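Side-chain contacts in cystalysin (Treponema denticola, PDB 1C7N), which is a pyridoxal-5'-phosphate-binding protein of the class I and II aminotransferase family: residues Y3-K8 / M41-P46; V106-K111 / T262-A267; P125-I130 / R135-C140; P212-T217 / L321-Y326. All blocks are in the same frame, centred on the assembly; numbering follows the deposited sequence.

Contact 1 (Y3-K8 / M41-P46); sequences YDFTTK and MEFKNP
A T-shaped (edge-to-face) aromatic pair, F5 on F43, ties the N-terminal loop to the loop that leads into helix 47-59. The edge of F5 stands upright on the face of F43, the planes at 89° and the ring centroids 5.1 Å apart. F5 CD2 does the touching: it hangs over the middle of the F43 ring, 3.9 Å from F43 CD1 and almost as near to the other ring carbons. F43 holds its CG beside the backbone N (chi1 -65°), which slides the ring under F5 until F43 CE2 lies 3.5 Å from F5 O.

Away from the rings the backbones communicate through water. Two waters donate to D4 O; one also donates to K44 O, while the other accepts from K44 N. A third donates to both T7 O and E42 O. The D4 carboxylate shapes the bend itself, since D4 OD1 takes T6 N nearly end-on in an Asx turn, and T7 N at 2.8 Å through its syn lone pair.

K44 and N45 pack on T60 and L62 of the second subunit. P46 occupies the N-cap position of helix 47-59, and helix 289-313 flanks the pair, with W291, C295 and V298 against F5.

Contact 2 (V106-K111 / T262-A267); sequences VREFTK and TKSRDA. Unlike the reference sequence in segment 262-267: A267 (reference Ile).
E108 lays the foot of its side chain over S264, with E108 CB 3.7 Å from S264 CB. Its chain leaves the backbone trans to N and then bends at chi2 (55°), which brings the carboxylate back along the serine, E108 OE1 reaching 3.5 Å from S264 CB. On another side, E108 CG rests above the F109 ring, toward its rim. The acid is not spent on the nearby lysine: K263 crosses it at about a right angle, yet K263 NZ remains 4.2 Å from E108 OE2, opposite charges near each other but too far apart for a salt bridge. The true ionic partner of E108 OE2 is R260, one turn earlier on the same helix as K263.

S264 OG, for its part, is hydrogen-bonded to N104 OD1, and R107 passes alongside it, R107 CD 3.9 Å from S264 OG. The guanidinium of R107 serves the dimer instead: R107 NH1 of the neighbouring subunit binds A267 O, a residue that differs from the reference sequence.

Over the small S264 the two helices come close, the CA atoms of E108 and S264 6.1 Å apart. Such helix-helix packing, between helices that each follow a strand of the central mixed sheet, is characteristic of the large alpha/beta domain of this PLP-binding fold.

Contact 3 (P125-I130 / R135-C140); sequences PFFMAI and RKIIEC
I130 and I137 form the dense part of this contact: I130 CG2 presses on I137 CG1 at 3.5 Å, closer than ordinary van der Waals contact. The I130 branch that does so is the one trans to the backbone N, and it also reaches the start of the strand, 3.7 Å from K136 C. R135 CB closes the same corner, 3.7 Å from I130 CG2. Here too the turn is pinned, because R135 N donates to I130 O over 3.1 Å at an N-H...O angle of 159°.

These elements are the second half of a beta-alpha-beta unit, strand 115-118, helix 125-131 and strand 136-139, the axes of helix 125-130 and strand 136-139 running at 141° to each other, closer to antiparallel than parallel. I130 also packs on V116 and I118 of the neighbouring parallel strand, while the R135 guanidinium turns away to T110 O and Q133 O.

Toward the start of the helix the contact passes to F127. I137 CD1 reaches F127 CB at 3.9 Å and meets the ring only obliquely, though it comes within 3.4 Å of F127 O. On the looser solvent side, by contrast, CB of K136 points away from the helix, and exposed E139 lies only at the margin, its side chain no nearer than 4.5 Å to the segment 125-130.

Contact 4 (P212-T217 / L321-Y326); sequences PGYEHT and LIEGTY
Y214 and E323 account for nearly all of the buried surface, and they meet as a ring laid on a side chain. E323 CB sits over the centre of the Y214 ring, 3.7 Å from its centroid and 13° off the normal, a CH-pi contact. From there the acid runs extended (chi2 -176°) across the ring, and its carboxylate comes to rest stacked on the same ring at 30° between planes, with E323 OE2 3.5 Å from Y214 CE2. A water joins the two polar ends, 2.8 Å from Y214 OH and donating to E323 OE2 at 2.9 Å.

The contact joins a loop beyond strand 199-203 of the large sheet to the one entering strand 327-331 of the smaller antiparallel sheet. E323 is buried and heavily engaged: E323 OE1 takes a salt bridge from R179 and a hydrogen bond from V180 N, while E323 OE2 is also bonded to Y148 OH. These partners fix the carboxylate that Y214 lies against. I322 contributes little, its O lying obliquely 4.2 Å from Y214 CE1.

Contacts 2 and 3 share one flank of the chain, their centres 16 Å apart, and they touch through R135. Contact 3, joining a helix to edge strand 136-139, falls along the chain between the segments of contact 2, which joins two helices that follow strands of the large mixed sheet. Contact 1 precedes the others and lies across the chain's centre from both, its centre about 38 Å from that of contact 2. Contact 4 touches contact 1 (M41 CE to Y326 CE1, 3.6 Å) but not contacts 2 or 3; its segments alternate with those of contact 2. Contacts 1 and 2 both reach the second subunit, so the dimer draws on distant parts of the fold.

Contact 1 (Y3-K8 / M41-P46)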
loop_
_atom_site.group_PDB
_atom_site.type_symbol
_atom_site.label_atom_id
_atom_site.label_comp_id
_atom_site.label_asym_id
_atom_site.label_seq_id
_atom_site.Cartn_x
_atom_site.Cartn_y
_atom_site.Cartn_z
ATOM N N TYR A 3 -21.917 -11.833 18.181
ATOM C CA TYR A 3 -20.709 -11.020 18.252
ATOM C C TYR A 3 -20.031 -11.040 19.617
ATOM O O TYR A 3 -20.682 -11.237 20.642
ATOM C CB TYR A 3 -21.047 -9.586 17.838
ATOM C CG TYR A 3 -21.705 -9.519 16.475
ATOM C CD1 TYR A 3 -22.975 -8.965 16.318
ATOM C CD2 TYR A 3 -21.074 -10.056 15.347
ATOM C CE1 TYR A 3 -23.605 -8.953 15.070
ATOM C CE2 TYR A 3 -21.692 -10.050 14.102
ATOM C CZ TYR A 3 -22.958 -9.501 13.968
ATOM O OH TYR A 3 -23.580 -9.528 12.741
ATOM N N ASP A 4 -18.718 -10.822 19.619
ATOM C CA ASP A 4 -17.939 -10.843 20.851
ATOM C C ASP A 4 -17.193 -9.540 21.128
ATOM O O ASP A 4 -16.248 -9.196 20.419
ATOM C CB ASP A 4 -16.937 -12.002 20.795
ATOM C CG ASP A 4 -16.083 -12.112 22.050
ATOM O OD1 ASP A 4 -16.094 -11.186 22.892
ATOM O OD2 ASP A 4 -15.384 -13.133 22.187
ATOM N N PHE A 5 -17.623 -8.818 22.160
ATOM C CA PHE A 5 -16.968 -7.569 22.552
ATOM C C PHE A 5 -16.566 -7.700 24.015
ATOM O O PHE A 5 -16.300 -6.705 24.697
ATOM C CB PHE A 5 -17.913 -6.371 22.399
ATOM C CG PHE A 5 -18.386 -6.138 20.989
ATOM C CD1 PHE A 5 -19.626 -6.616 20.567
ATOM C CD2 PHE A 5 -17.599 -5.430 20.088
ATOM C CE1 PHE A 5 -20.073 -6.389 19.268
ATOM C CE2 PHE A 5 -18.038 -5.199 18.784
ATOM C CZ PHE A 5 -19.279 -5.680 18.376
ATOM N N THR A 6 -16.512 -8.942 24.487
ATOM C CA THR A 6 -16.185 -9.216 25.873
ATOM C C THR A 6 -14.887 -9.980 26.131
ATOM O O THR A 6 -14.287 -9.833 27.190
ATOM C CB THR A 6 -17.336 -9.982 26.541
ATOM O OG1 THR A 6 -17.586 -11.187 25.809
ATOM C CG2 THR A 6 -18.602 -9.133 26.555
ATOM N N THR A 7 -14.457 -10.808 25.187
ATOM C CA THR A 7 -13.228 -11.565 25.381
ATOM C C THR A 7 -12.019 -10.643 25.458
ATOM O O THR A 7 -11.806 -9.816 24.574
ATOM C CB THR A 7 -12.973 -12.558 24.230
ATOM O OG1 THR A 7 -14.023 -13.532 24.188
ATOM C CG2 THR A 7 -11.630 -13.260 24.429
ATOM N N LYS A 8 -11.226 -10.796 26.512
ATOM C CA LYS A 8 -10.022 -9.994 26.680
ATOM C C LYS A 8 -8.913 -10.656 25.868
ATOM O O LYS A 8 -8.430 -11.731 26.224
ATOM C CB LYS A 8 -9.622 -9.935 28.159
ATOM C CG LYS A 8 -8.415 -9.056 28.442
ATOM C CD LYS A 8 -8.067 -9.025 29.930
ATOM C CE LYS A 8 -6.881 -8.099 30.180
ATOM N NZ LYS A 8 -6.446 -8.087 31.602
ATOM N N MET A 41 -8.837 -1.227 17.241
ATOM C CA MET A 41 -9.601 -1.907 18.292
ATOM C C MET A 41 -9.055 -3.150 18.979
ATOM O O MET A 41 -8.337 -3.948 18.391
ATOM C CB MET A 41 -10.998 -2.245 17.767
ATOM C CG MET A 41 -11.764 -1.064 17.217
ATOM S SD MET A 41 -13.431 -1.544 16.711
ATOM C CE MET A 41 -13.891 -0.109 15.719
ATOM N N GLU A 42 -9.442 -3.309 20.240
ATOM C CA GLU A 42 -9.047 -4.462 21.035
ATOM C C GLU A 42 -10.187 -5.482 20.988
ATOM O O GLU A 42 -10.519 -6.128 21.985
ATOM C CB GLU A 42 -8.754 -4.035 22.473
ATOM C CG GLU A 42 -7.421 -3.294 22.631
ATOM C CD GLU A 42 -6.241 -4.075 22.053
ATOM O OE1 GLU A 42 -6.085 -5.264 22.396
ATOM O OE2 GLU A 42 -5.463 -3.500 21.264
ATOM N N PHE A 43 -10.781 -5.599 19.805
ATOM C CA PHE A 43 -11.876 -6.524 19.543
ATOM C C PHE A 43 -11.475 -7.358 18.335
ATOM O O PHE A 43 -10.736 -6.886 17.469
ATOM C CB PHE A 43 -13.153 -5.766 19.155
ATOM C CG PHE A 43 -13.726 -4.899 20.242
ATOM C CD1 PHE A 43 -14.186 -3.618 19.946
ATOM C CD2 PHE A 43 -13.872 -5.378 21.539
ATOM C CE1 PHE A 43 -14.788 -2.826 20.930
ATOM C CE2 PHE A 43 -14.471 -4.598 22.525
ATOM C CZ PHE A 43 -14.932 -3.321 22.219
ATOM N N LYS A 44 -11.944 -8.597 18.262
ATOM C CA LYS A 44 -11.645 -9.377 17.076
ATOM C C LYS A 44 -12.487 -8.698 15.988
ATOM O O LYS A 44 -13.488 -8.036 16.285
ATOM C CB LYS A 44 -12.063 -10.841 17.250
ATOM C CG LYS A 44 -11.050 -11.712 18.009
ATOM C CD LYS A 44 -9.689 -11.717 17.305
ATOM C CE LYS A 44 -8.893 -13.005 17.561
ATOM N NZ LYS A 44 -8.545 -13.236 18.993
ATOM N N ASN A 45 -12.078 -8.838 14.736
ATOM C CA ASN A 45 -12.824 -8.231 13.633
ATOM C C ASN A 45 -14.194 -8.892 13.475
ATOM O O ASN A 45 -14.450 -9.949 14.047
ATOM C CB ASN A 45 -12.007 -8.354 12.350
ATOM C CG ASN A 45 -10.767 -7.481 12.377
ATOM O OD1 ASN A 45 -10.844 -6.269 12.164
ATOM N ND2 ASN A 45 -9.623 -8.084 12.663
ATOM N N PRO A 46 -15.098 -8.267 12.709
ATOM C CA PRO A 46 -16.429 -8.853 12.522
ATOM C C PRO A 46 -16.332 -10.280 11.985
ATOM O O PRO A 46 -15.557 -10.556 11.072
ATOM C CB PRO A 46 -17.083 -7.910 11.517
ATOM C CG PRO A 46 -16.418 -6.603 11.798
ATOM C CD PRO A 46 -14.977 -6.992 11.982
HETATM O O HOH W 1 -15.719 -8.450 17.696
HETATM O O HOH W 2 -13.343 -9.589 20.547
HETATM O O HOH W 3 -12.541 -8.063 22.652
#

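Contact 2 (V106-K111 / T262-A267)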
loop_
_atom_site.group_PDB
_atom_site.type_symbol
_atom_site.label_atom_id
_atom_site.label_comp_id
_atom_site.label_asym_id
_atom_site.label_seq_id
_atom_site.Cartn_x
_atom_site.Cartn_y
_atom_site.Cartn_z
ATOM N N VAL A 106 -1.245 17.413 -0.188
ATOM C CA VAL A 106 -0.333 18.530 0.033
ATOM C C VAL A 106 0.695 18.587 -1.093
ATOM O O VAL A 106 0.967 19.644 -1.661
ATOM C CB VAL A 106 0.405 18.380 1.377
ATOM C CG1 VAL A 106 1.429 19.496 1.540
ATOM C CG2 VAL A 106 -0.600 18.407 2.521
ATOM N N ARG A 107 1.253 17.430 -1.416
ATOM C CA ARG A 107 2.256 17.320 -2.462
ATOM C C ARG A 107 1.786 17.893 -3.797
ATOM O O ARG A 107 2.491 18.681 -4.428
ATOM C CB ARG A 107 2.640 15.847 -2.635
ATOM C CG ARG A 107 3.673 15.568 -3.718
ATOM C CD ARG A 107 4.135 14.113 -3.669
ATOM N NE ARG A 107 4.572 13.737 -2.325
ATOM C CZ ARG A 107 3.868 12.980 -1.486
ATOM N NH1 ARG A 107 2.681 12.500 -1.846
ATOM N NH2 ARG A 107 4.344 12.714 -0.278
ATOM N N GLU A 108 0.583 17.510 -4.209
ATOM C CA GLU A 108 0.034 17.936 -5.492
ATOM C C GLU A 108 -0.596 19.324 -5.591
ATOM O O GLU A 108 -0.357 20.036 -6.563
ATOM C CB GLU A 108 -0.979 16.889 -5.973
ATOM C CG GLU A 108 -1.658 17.202 -7.302
ATOM C CD GLU A 108 -0.669 17.454 -8.426
ATOM O OE1 GLU A 108 0.368 16.761 -8.477
ATOM O OE2 GLU A 108 -0.937 18.337 -9.268
ATOM N N PHE A 109 -1.385 19.725 -4.600
ATOM C CA PHE A 109 -2.053 21.015 -4.687
ATOM C C PHE A 109 -1.436 22.216 -3.973
ATOM O O PHE A 109 -2.069 23.266 -3.864
ATOM C CB PHE A 109 -3.520 20.844 -4.287
ATOM C CG PHE A 109 -4.238 19.811 -5.107
ATOM C CD1 PHE A 109 -4.253 18.476 -4.715
ATOM C CD2 PHE A 109 -4.834 20.157 -6.314
ATOM C CE1 PHE A 109 -4.846 17.499 -5.514
ATOM C CE2 PHE A 109 -5.430 19.185 -7.124
ATOM C CZ PHE A 109 -5.435 17.855 -6.723
ATOM N N THR A 110 -0.209 22.067 -3.495
ATOM C CA THR A 110 0.495 23.170 -2.844
ATOM C C THR A 110 1.973 23.055 -3.191
ATOM O O THR A 110 2.417 22.036 -3.713
ATOM C CB THR A 110 0.360 23.154 -1.299
ATOM O OG1 THR A 110 1.026 22.003 -0.766
ATOM C CG2 THR A 110 -1.104 23.138 -0.884
ATOM N N LYS A 111 2.725 24.110 -2.908
ATOM C CA LYS A 111 4.156 24.129 -3.178
ATOM C C LYS A 111 4.860 24.526 -1.887
ATOM O O LYS A 111 4.238 25.092 -0.988
ATOM C CB LYS A 111 4.468 25.150 -4.273
ATOM C CG LYS A 111 4.000 26.565 -3.940
ATOM C CD LYS A 111 4.444 27.570 -4.998
ATOM C CE LYS A 111 3.876 28.959 -4.729
ATOM N NZ LYS A 111 4.309 29.519 -3.416
ATOM N N THR A 262 -4.643 11.663 -8.731
ATOM C CA THR A 262 -4.283 10.349 -9.245
ATOM C C THR A 262 -2.880 10.310 -9.848
ATOM O O THR A 262 -2.128 9.355 -9.632
ATOM C CB THR A 262 -5.294 9.903 -10.305
ATOM O OG1 THR A 262 -6.592 9.823 -9.707
ATOM C CG2 THR A 262 -4.912 8.551 -10.878
ATOM N N LYS A 263 -2.532 11.339 -10.616
ATOM C CA LYS A 263 -1.208 11.406 -11.233
ATOM C C LYS A 263 -0.166 11.436 -10.123
ATOM O O LYS A 263 0.816 10.691 -10.156
ATOM C CB LYS A 263 -1.068 12.673 -12.088
ATOM C CG LYS A 263 -1.242 13.965 -11.296
ATOM C CD LYS A 263 -0.966 15.231 -12.103
ATOM C CE LYS A 263 0.526 15.514 -12.215
ATOM N NZ LYS A 263 0.793 16.873 -12.781
ATOM N N SER A 264 -0.386 12.300 -9.137
ATOM C CA SER A 264 0.542 12.428 -8.024
ATOM C C SER A 264 0.678 11.114 -7.265
ATOM O O SER A 264 1.783 10.696 -6.928
ATOM C CB SER A 264 0.083 13.528 -7.071
ATOM O OG SER A 264 1.023 13.684 -6.023
ATOM N N ARG A 265 -0.448 10.465 -6.993
ATOM C CA ARG A 265 -0.416 9.189 -6.294
ATOM C C ARG A 265 0.387 8.170 -7.103
ATOM O O ARG A 265 1.160 7.390 -6.545
ATOM C CB ARG A 265 -1.838 8.663 -6.067
ATOM C CG ARG A 265 -1.893 7.181 -5.736
ATOM C CD ARG A 265 -2.315 6.382 -6.958
ATOM N NE ARG A 265 -3.702 5.973 -6.829
ATOM C CZ ARG A 265 -4.426 5.409 -7.789
ATOM N NH1 ARG A 265 -3.910 5.178 -8.989
ATOM N NH2 ARG A 265 -5.674 5.057 -7.535
ATOM N N ASP A 266 0.221 8.194 -8.421
ATOM C CA ASP A 266 0.925 7.249 -9.282
ATOM C C ASP A 266 2.436 7.463 -9.345
ATOM O O ASP A 266 3.163 6.593 -9.825
ATOM C CB ASP A 266 0.327 7.266 -10.693
ATOM C CG ASP A 266 -1.105 6.754 -10.723
ATOM O OD1 ASP A 266 -1.432 5.848 -9.927
ATOM O OD2 ASP A 266 -1.903 7.245 -11.548
ATOM N N ALA A 267 2.905 8.613 -8.869
ATOM C CA ALA A 267 4.335 8.904 -8.855
ATOM C C ALA A 267 4.886 8.563 -7.473
ATOM O O ALA A 267 6.092 8.402 -7.296
ATOM C CB ALA A 267 4.585 10.376 -9.171
#

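Contact 3 (P125-I130 / R135-C140)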
loop_
_atom_site.group_PDB
_atom_site.type_symbol
_atom_site.label_atom_id
_atom_site.label_comp_id
_atom_site.label_asym_id
_atom_site.label_seq_id
_atom_site.Cartn_x
_atom_site.Cartn_y
_atom_site.Cartn_z
ATOM N N PRO A 125 -0.780 13.347 12.620
ATOM C CA PRO A 125 -0.217 13.187 11.272
ATOM C C PRO A 125 -0.525 14.376 10.356
ATOM O O PRO A 125 0.124 14.554 9.321
ATOM C CB PRO A 125 -0.861 11.895 10.784
ATOM C CG PRO A 125 -0.966 11.104 12.044
ATOM C CD PRO A 125 -1.495 12.125 13.029
ATOM N N PHE A 126 -1.522 15.178 10.725
ATOM C CA PHE A 126 -1.871 16.355 9.931
ATOM C C PHE A 126 -0.679 17.303 9.919
ATOM O O PHE A 126 -0.301 17.825 8.872
ATOM C CB PHE A 126 -3.078 17.093 10.524
ATOM C CG PHE A 126 -4.413 16.558 10.073
ATOM C CD1 PHE A 126 -5.583 17.243 10.390
ATOM C CD2 PHE A 126 -4.503 15.381 9.338
ATOM C CE1 PHE A 126 -6.823 16.764 9.982
ATOM C CE2 PHE A 126 -5.740 14.893 8.926
ATOM C CZ PHE A 126 -6.902 15.587 9.249
ATOM N N PHE A 127 -0.098 17.526 11.094
ATOM C CA PHE A 127 1.055 18.410 11.216
ATOM C C PHE A 127 2.190 17.904 10.335
ATOM O O PHE A 127 2.814 18.665 9.598
ATOM C CB PHE A 127 1.549 18.463 12.667
ATOM C CG PHE A 127 0.575 19.086 13.627
ATOM C CD1 PHE A 127 -0.593 18.423 13.988
ATOM C CD2 PHE A 127 0.839 20.330 14.190
ATOM C CE1 PHE A 127 -1.485 18.987 14.899
ATOM C CE2 PHE A 127 -0.045 20.906 15.102
ATOM C CZ PHE A 127 -1.210 20.231 15.458
ATOM N N MET A 128 2.448 16.606 10.430
ATOM C CA MET A 128 3.514 15.965 9.677
ATOM C C MET A 128 3.348 16.103 8.165
ATOM O O MET A 128 4.293 16.464 7.464
ATOM C CB MET A 128 3.588 14.484 10.064
ATOM C CG MET A 128 3.791 14.248 11.558
ATOM S SD MET A 128 3.559 12.523 12.043
ATOM C CE MET A 128 4.928 11.746 11.187
ATOM N N ALA A 129 2.148 15.820 7.667
ATOM C CA ALA A 129 1.875 15.895 6.234
ATOM C C ALA A 129 2.219 17.259 5.653
ATOM O O ALA A 129 2.582 17.377 4.479
ATOM C CB ALA A 129 0.411 15.580 5.971
ATOM N N ILE A 130 2.100 18.287 6.486
ATOM C CA ILE A 130 2.368 19.646 6.059
ATOM C C ILE A 130 3.835 20.066 6.153
ATOM O O ILE A 130 4.488 20.257 5.129
ATOM C CB ILE A 130 1.492 20.642 6.857
ATOM C CG1 ILE A 130 0.012 20.326 6.607
ATOM C CG2 ILE A 130 1.813 22.080 6.446
ATOM C CD1 ILE A 130 -0.950 21.065 7.515
ATOM N N ARG A 135 5.761 22.729 3.875
ATOM C CA ARG A 135 4.658 23.659 3.644
ATOM C C ARG A 135 4.495 24.326 5.006
ATOM O O ARG A 135 5.126 23.900 5.974
ATOM C CB ARG A 135 3.378 22.919 3.253
ATOM C CG ARG A 135 3.163 22.732 1.752
ATOM C CD ARG A 135 4.246 21.895 1.070
ATOM N NE ARG A 135 3.825 21.507 -0.279
ATOM C CZ ARG A 135 4.559 20.800 -1.136
ATOM N NH1 ARG A 135 5.774 20.389 -0.808
ATOM N NH2 ARG A 135 4.063 20.491 -2.325
ATOM N N LYS A 136 3.671 25.363 5.100
ATOM C CA LYS A 136 3.504 26.038 6.382
ATOM C C LYS A 136 2.216 25.648 7.104
ATOM O O LYS A 136 1.124 25.755 6.552
ATOM C CB LYS A 136 3.545 27.558 6.194
ATOM C CG LYS A 136 4.751 28.073 5.408
ATOM C CD LYS A 136 6.065 27.481 5.901
ATOM C CE LYS A 136 6.319 27.777 7.370
ATOM N NZ LYS A 136 7.570 27.113 7.844
ATOM N N ILE A 137 2.356 25.196 8.346
ATOM C CA ILE A 137 1.201 24.809 9.145
ATOM C C ILE A 137 0.520 26.061 9.681
ATOM O O ILE A 137 1.110 26.807 10.460
ATOM C CB ILE A 137 1.617 23.926 10.341
ATOM C CG1 ILE A 137 2.283 22.643 9.835
ATOM C CG2 ILE A 137 0.400 23.600 11.192
ATOM C CD1 ILE A 137 2.822 21.756 10.934
ATOM N N ILE A 138 -0.718 26.296 9.252
ATOM C CA ILE A 138 -1.475 27.463 9.704
ATOM C C ILE A 138 -2.532 26.981 10.692
ATOM O O ILE A 138 -3.522 26.354 10.309
ATOM C CB ILE A 138 -2.166 28.185 8.522
ATOM C CG1 ILE A 138 -1.151 28.458 7.409
ATOM C CG2 ILE A 138 -2.761 29.508 8.992
ATOM C CD1 ILE A 138 0.034 29.294 7.845
ATOM N N GLU A 139 -2.315 27.277 11.969
ATOM C CA GLU A 139 -3.223 26.839 13.018
ATOM C C GLU A 139 -4.390 27.756 13.348
ATOM O O GLU A 139 -4.222 28.958 13.563
ATOM C CB GLU A 139 -2.431 26.579 14.299
ATOM C CG GLU A 139 -1.368 25.514 14.158
ATOM C CD GLU A 139 -0.512 25.395 15.397
ATOM O OE1 GLU A 139 -1.065 25.132 16.481
ATOM O OE2 GLU A 139 0.715 25.572 15.285
ATOM N N CYS A 140 -5.580 27.166 13.397
ATOM C CA CYS A 140 -6.788 27.890 13.748
ATOM C C CYS A 140 -7.318 27.155 14.979
ATOM O O CYS A 140 -8.263 26.367 14.899
ATOM C CB CYS A 140 -7.800 27.830 12.605
ATOM S SG CYS A 140 -9.203 28.953 12.814
#

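Contact 4 (P212-T217 / L321-Y326)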
loop_
_atom_site.group_PDB
_atom_site.type_symbol
_atom_site.label_atom_id
_atom_site.label_comp_id
_atom_site.label_asym_id
_atom_site.label_seq_id
_atom_site.Cartn_x
_atom_site.Cartn_y
_atom_site.Cartn_z
ATOM N N PRO A 212 -24.929 7.743 19.853
ATOM C CA PRO A 212 -26.380 7.929 19.775
ATOM C C PRO A 212 -26.804 9.385 19.953
ATOM O O PRO A 212 -26.288 10.090 20.818
ATOM C CB PRO A 212 -26.896 7.040 20.901
ATOM C CG PRO A 212 -25.914 5.905 20.881
ATOM C CD PRO A 212 -24.596 6.640 20.773
ATOM N N GLY A 213 -27.742 9.826 19.118
ATOM C CA GLY A 213 -28.231 11.190 19.198
ATOM C C GLY A 213 -27.588 12.158 18.220
ATOM O O GLY A 213 -28.233 13.098 17.755
ATOM N N TYR A 214 -26.319 11.940 17.898
ATOM C CA TYR A 214 -25.634 12.833 16.979
ATOM C C TYR A 214 -25.765 12.382 15.531
ATOM O O TYR A 214 -26.013 11.207 15.255
ATOM C CB TYR A 214 -24.170 12.975 17.391
ATOM C CG TYR A 214 -24.063 13.482 18.805
ATOM C CD1 TYR A 214 -23.950 12.598 19.878
ATOM C CD2 TYR A 214 -24.187 14.845 19.084
ATOM C CE1 TYR A 214 -23.970 13.058 21.195
ATOM C CE2 TYR A 214 -24.209 15.314 20.393
ATOM C CZ TYR A 214 -24.103 14.418 21.441
ATOM O OH TYR A 214 -24.148 14.884 22.732
ATOM N N GLU A 215 -25.617 13.338 14.619
ATOM C CA GLU A 215 -25.749 13.087 13.191
ATOM C C GLU A 215 -24.582 13.678 12.411
ATOM O O GLU A 215 -24.325 14.877 12.496
ATOM C CB GLU A 215 -27.039 13.729 12.663
ATOM C CG GLU A 215 -28.311 13.410 13.433
ATOM C CD GLU A 215 -28.780 11.984 13.245
ATOM O OE1 GLU A 215 -28.572 11.424 12.146
ATOM O OE2 GLU A 215 -29.375 11.430 14.193
ATOM N N HIS A 216 -23.895 12.845 11.636
ATOM C CA HIS A 216 -22.784 13.318 10.824
ATOM C C HIS A 216 -23.294 13.830 9.481
ATOM O O HIS A 216 -24.205 13.255 8.883
ATOM C CB HIS A 216 -21.768 12.198 10.582
ATOM C CG HIS A 216 -20.609 12.611 9.723
ATOM N ND1 HIS A 216 -20.657 12.595 8.346
ATOM C CD2 HIS A 216 -19.386 13.097 10.049
ATOM C CE1 HIS A 216 -19.517 13.052 7.860
ATOM N NE2 HIS A 216 -18.729 13.364 8.874
ATOM N N THR A 217 -22.704 14.924 9.023
ATOM C CA THR A 217 -23.061 15.515 7.742
ATOM C C THR A 217 -21.811 15.531 6.872
ATOM O O THR A 217 -20.824 16.182 7.216
ATOM C CB THR A 217 -23.546 16.970 7.906
ATOM O OG1 THR A 217 -24.731 16.997 8.713
ATOM C CG2 THR A 217 -23.842 17.585 6.541
ATOM N N LEU A 321 -18.811 13.104 27.690
ATOM C CA LEU A 321 -19.192 12.174 26.637
ATOM C C LEU A 321 -18.778 12.797 25.311
ATOM O O LEU A 321 -18.683 14.017 25.196
ATOM C CB LEU A 321 -20.707 11.936 26.649
ATOM C CG LEU A 321 -21.304 11.380 27.946
ATOM C CD1 LEU A 321 -22.769 11.033 27.709
ATOM C CD2 LEU A 321 -20.535 10.140 28.398
ATOM N N ILE A 322 -18.521 11.965 24.309
ATOM C CA ILE A 322 -18.128 12.459 22.996
ATOM C C ILE A 322 -19.288 12.282 22.021
ATOM O O ILE A 322 -20.237 11.556 22.304
ATOM C CB ILE A 322 -16.906 11.696 22.470
ATOM C CG1 ILE A 322 -17.197 10.193 22.479
ATOM C CG2 ILE A 322 -15.677 12.025 23.328
ATOM C CD1 ILE A 322 -16.049 9.345 21.983
ATOM N N GLU A 323 -19.204 12.942 20.873
ATOM C CA GLU A 323 -20.259 12.855 19.869
ATOM C C GLU A 323 -19.929 11.815 18.792
ATOM O O GLU A 323 -20.828 11.187 18.222
ATOM C CB GLU A 323 -20.468 14.228 19.223
ATOM C CG GLU A 323 -20.495 15.381 20.226
ATOM C CD GLU A 323 -20.805 16.727 19.586
ATOM O OE1 GLU A 323 -20.374 16.962 18.436
ATOM O OE2 GLU A 323 -21.468 17.556 20.245
ATOM N N GLY A 324 -18.637 11.633 18.530
ATOM C CA GLY A 324 -18.188 10.687 17.521
ATOM C C GLY A 324 -16.807 10.131 17.811
ATOM O O GLY A 324 -16.114 10.626 18.698
ATOM N N THR A 325 -16.403 9.130 17.029
ATOM C CA THR A 325 -15.130 8.418 17.186
ATOM C C THR A 325 -15.263 7.602 18.473
ATOM O O THR A 325 -16.224 7.784 19.227
ATOM C CB THR A 325 -13.892 9.360 17.371
ATOM O OG1 THR A 325 -13.853 9.832 18.725
ATOM C CG2 THR A 325 -13.929 10.544 16.403
ATOM N N TYR A 326 -14.317 6.697 18.720
ATOM C CA TYR A 326 -14.326 5.923 19.959
ATOM C C TYR A 326 -13.161 6.386 20.836
ATOM O O TYR A 326 -12.694 5.657 21.707
ATOM C CB TYR A 326 -14.230 4.411 19.700
ATOM C CG TYR A 326 -13.071 3.919 18.842
ATOM C CD1 TYR A 326 -13.310 3.379 17.579
ATOM C CD2 TYR A 326 -11.755 3.941 19.309
ATOM C CE1 TYR A 326 -12.276 2.867 16.799
ATOM C CE2 TYR A 326 -10.702 3.434 18.533
ATOM C CZ TYR A 326 -10.976 2.898 17.275
ATOM O OH TYR A 326 -9.962 2.408 16.486
HETATM O O HOH W 4 -22.193 16.939 22.953
#